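Local atomic coordinates of bacteriophage virulence determinant (PDB entry 6GGR), a protein that acts as a zinc metalloprotease effector of Salmonella that binds the transcription factor p65 and deactivates NF-kappa B, probably by cleaving p65. Residues Leu135-Thr140 against Phe158-Phe164. Residues are numbered along the deposited sequence; the frame is centred on the assembly and turned at random.
Sequences LNLDDT and FDTTRSF
Leu-135, in the m,t rotamer, lays its CD1 over one face of the Phe-164 ring, 4.1 Å from the ring centroid, in a CH-pi contact. The same ring turns an edge to the backbone, with Asn-136 O 3.6 Å from Phe-164 CE1, and Leu-137 CD2 reaches Phe-164 CZ at 4.2 Å. Val-73, Leu-74 and Ile-77 of helix 64-84 also pack on Phe-164. The chain runs extended through Leu-135 and Asn-136, with a short 3-10 turn at Asp-138 and Asp-139. Asn-136, chi1 p, forms an Asx turn, its OD1 accepting from Asp-138 N at 2.8 Å. Asp-159 is the N-cap of helix 160-173; its OD1 accepts from Arg-162 N at 3.2 Å, while its OD2 is bound by His-200. In register, Leu-135 CA lies 6.9 Å from Phe-164 CA and Asp-139 CA 5.8 Å from Asp-159 CA. Asp-139 (chi1 m) points at the first helical turn, its OD2 2.9 Å from Ser-163 OG. The loop after strand 132-135 thus packs against the start of the helix bearing His-166 and His-170, zinc ligands of this metalloprotease, though this chain has no zinc bound here. In the other chain, p65, a basic side chain salt-bridges Asp-139 OD1, and a basic side chain hydrogen-bonds Ser-163 OG. Apolar packing joins loop to helix at one end; at the other, the acidic, polar surface suits a positively charged part of p65.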
loop_
_atom_site.group_PDB
_atom_site.type_symbol
_atom_site.label_atom_id
_atom_site.label_comp_id
_atom_site.label_asym_id
_atom_site.label_seq_id
_atom_site.Cartn_x
_atom_site.Cartn_y
_atom_site.Cartn_z
ATOM N N LEU B 135 -3.470 1.359 11.221
ATOM C CA LEU B 135 -4.047 2.664 10.933
ATOM C C LEU B 135 -3.070 3.748 11.361
ATOM O O LEU B 135 -2.267 3.552 12.277
ATOM C CB LEU B 135 -5.385 2.861 11.656
ATOM C CG LEU B 135 -6.448 1.786 11.419
ATOM C CD1 LEU B 135 -7.596 1.948 12.402
ATOM C CD2 LEU B 135 -6.964 1.831 9.988
ATOM N N ASN B 136 -3.147 4.898 10.691
ATOM C CA ASN B 136 -2.323 6.045 11.041
ATOM C C ASN B 136 -3.090 7.317 10.716
ATOM O O ASN B 136 -4.081 7.300 9.984
ATOM C CB ASN B 136 -0.984 6.034 10.298
ATOM C CG ASN B 136 -1.148 6.238 8.803
ATOM O OD1 ASN B 136 -1.396 7.352 8.339
ATOM N ND2 ASN B 136 -1.016 5.159 8.039
ATOM N N LEU B 137 -2.609 8.431 11.270
ATOM C CA LEU B 137 -3.211 9.741 11.063
ATOM C C LEU B 137 -2.358 10.617 10.150
ATOM O O LEU B 137 -2.397 11.846 10.245
ATOM C CB LEU B 137 -3.443 10.431 12.406
ATOM C CG LEU B 137 -4.423 9.703 13.327
ATOM C CD1 LEU B 137 -4.219 10.121 14.774
ATOM C CD2 LEU B 137 -5.858 9.961 12.891
ATOM N N ASP B 138 -1.586 9.994 9.256
ATOM C CA ASP B 138 -0.754 10.751 8.328
ATOM C C ASP B 138 -1.573 11.404 7.222
ATOM O O ASP B 138 -1.073 12.320 6.560
ATOM C CB ASP B 138 0.316 9.842 7.719
ATOM C CG ASP B 138 1.150 9.133 8.774
ATOM O OD1 ASP B 138 1.179 9.607 9.930
ATOM O OD2 ASP B 138 1.779 8.104 8.446
ATOM N N ASP B 139 -2.814 10.960 7.004
ATOM C CA ASP B 139 -3.688 11.628 6.047
ATOM C C ASP B 139 -3.885 13.099 6.386
ATOM O O ASP B 139 -4.246 13.885 5.504
ATOM C CB ASP B 139 -5.050 10.932 5.991
ATOM C CG ASP B 139 -5.005 9.620 5.233
ATOM O OD1 ASP B 139 -3.926 9.267 4.711
ATOM O OD2 ASP B 139 -6.052 8.943 5.158
ATOM N N THR B 140 -3.665 13.480 7.644
ATOM C CA THR B 140 -3.739 14.866 8.083
ATOM C C THR B 140 -2.357 15.480 8.283
ATOM O O THR B 140 -2.243 16.542 8.904
ATOM C CB THR B 140 -4.545 14.964 9.381
ATOM O OG1 THR B 140 -4.044 14.015 10.333
ATOM C CG2 THR B 140 -6.020 14.692 9.126
ATOM N N PHE B 158 -7.283 10.382 -0.504
ATOM C CA PHE B 158 -7.768 9.601 0.623
ATOM C C PHE B 158 -7.852 10.489 1.856
ATOM O O PHE B 158 -6.955 11.294 2.120
ATOM C CB PHE B 158 -6.838 8.422 0.907
ATOM C CG PHE B 158 -7.082 7.219 0.041
ATOM C CD1 PHE B 158 -8.191 6.422 0.241
ATOM C CD2 PHE B 158 -6.176 6.861 -0.942
ATOM C CE1 PHE B 158 -8.412 5.305 -0.539
ATOM C CE2 PHE B 158 -6.388 5.742 -1.725
ATOM C CZ PHE B 158 -7.512 4.963 -1.520
ATOM N N ASP B 159 -8.936 10.349 2.610
ATOM C CA ASP B 159 -9.075 11.008 3.899
ATOM C C ASP B 159 -9.201 9.952 4.991
ATOM O O ASP B 159 -9.363 8.759 4.721
ATOM C CB ASP B 159 -10.280 11.960 3.913
ATOM C CG ASP B 159 -11.613 11.233 3.968
ATOM O OD1 ASP B 159 -11.763 10.173 3.323
ATOM O OD2 ASP B 159 -12.517 11.731 4.671
ATOM N N THR B 160 -9.119 10.410 6.240
ATOM C CA THR B 160 -9.092 9.489 7.373
ATOM C C THR B 160 -10.316 8.580 7.366
ATOM O O THR B 160 -10.201 7.363 7.550
ATOM C CB THR B 160 -9.016 10.281 8.680
ATOM O OG1 THR B 160 -7.861 11.125 8.656
ATOM C CG2 THR B 160 -8.927 9.350 9.884
ATOM N N THR B 161 -11.498 9.154 7.150
ATOM C CA THR B 161 -12.722 8.361 7.203
ATOM C C THR B 161 -12.671 7.214 6.202
ATOM O O THR B 161 -12.846 6.047 6.573
ATOM C CB THR B 161 -13.935 9.253 6.950
ATOM O OG1 THR B 161 -13.923 10.342 7.880
ATOM C CG2 THR B 161 -15.231 8.458 7.120
ATOM N N ARG B 162 -12.410 7.524 4.927
ATOM C CA ARG B 162 -12.357 6.477 3.911
ATOM C C ARG B 162 -11.292 5.440 4.243
ATOM O O ARG B 162 -11.537 4.233 4.145
ATOM C CB ARG B 162 -12.095 7.081 2.529
ATOM C CG ARG B 162 -12.112 6.042 1.408
ATOM C CD ARG B 162 -12.071 6.670 0.014
ATOM N NE ARG B 162 -13.334 7.307 -0.365
ATOM C CZ ARG B 162 -14.380 6.669 -0.890
ATOM N NH1 ARG B 162 -14.339 5.361 -1.102
ATOM N NH2 ARG B 162 -15.480 7.336 -1.207
ATOM N N SER B 163 -10.098 5.887 4.634
ATOM C CA SER B 163 -9.018 4.943 4.912
ATOM C C SER B 163 -9.367 4.045 6.092
ATOM O O SER B 163 -9.148 2.829 6.048
ATOM C CB SER B 163 -7.718 5.698 5.180
ATOM O OG SER B 163 -7.405 6.575 4.115
ATOM N N PHE B 164 -9.907 4.632 7.162
ATOM C CA PHE B 164 -10.285 3.846 8.333
ATOM C C PHE B 164 -11.373 2.838 7.987
ATOM O O PHE B 164 -11.282 1.659 8.348
ATOM C CB PHE B 164 -10.746 4.778 9.454
ATOM C CG PHE B 164 -9.627 5.286 10.322
ATOM C CD1 PHE B 164 -8.504 5.875 9.766
ATOM C CD2 PHE B 164 -9.711 5.189 11.702
ATOM C CE1 PHE B 164 -7.482 6.341 10.567
ATOM C CE2 PHE B 164 -8.696 5.657 12.508
ATOM C CZ PHE B 164 -7.579 6.236 11.941
#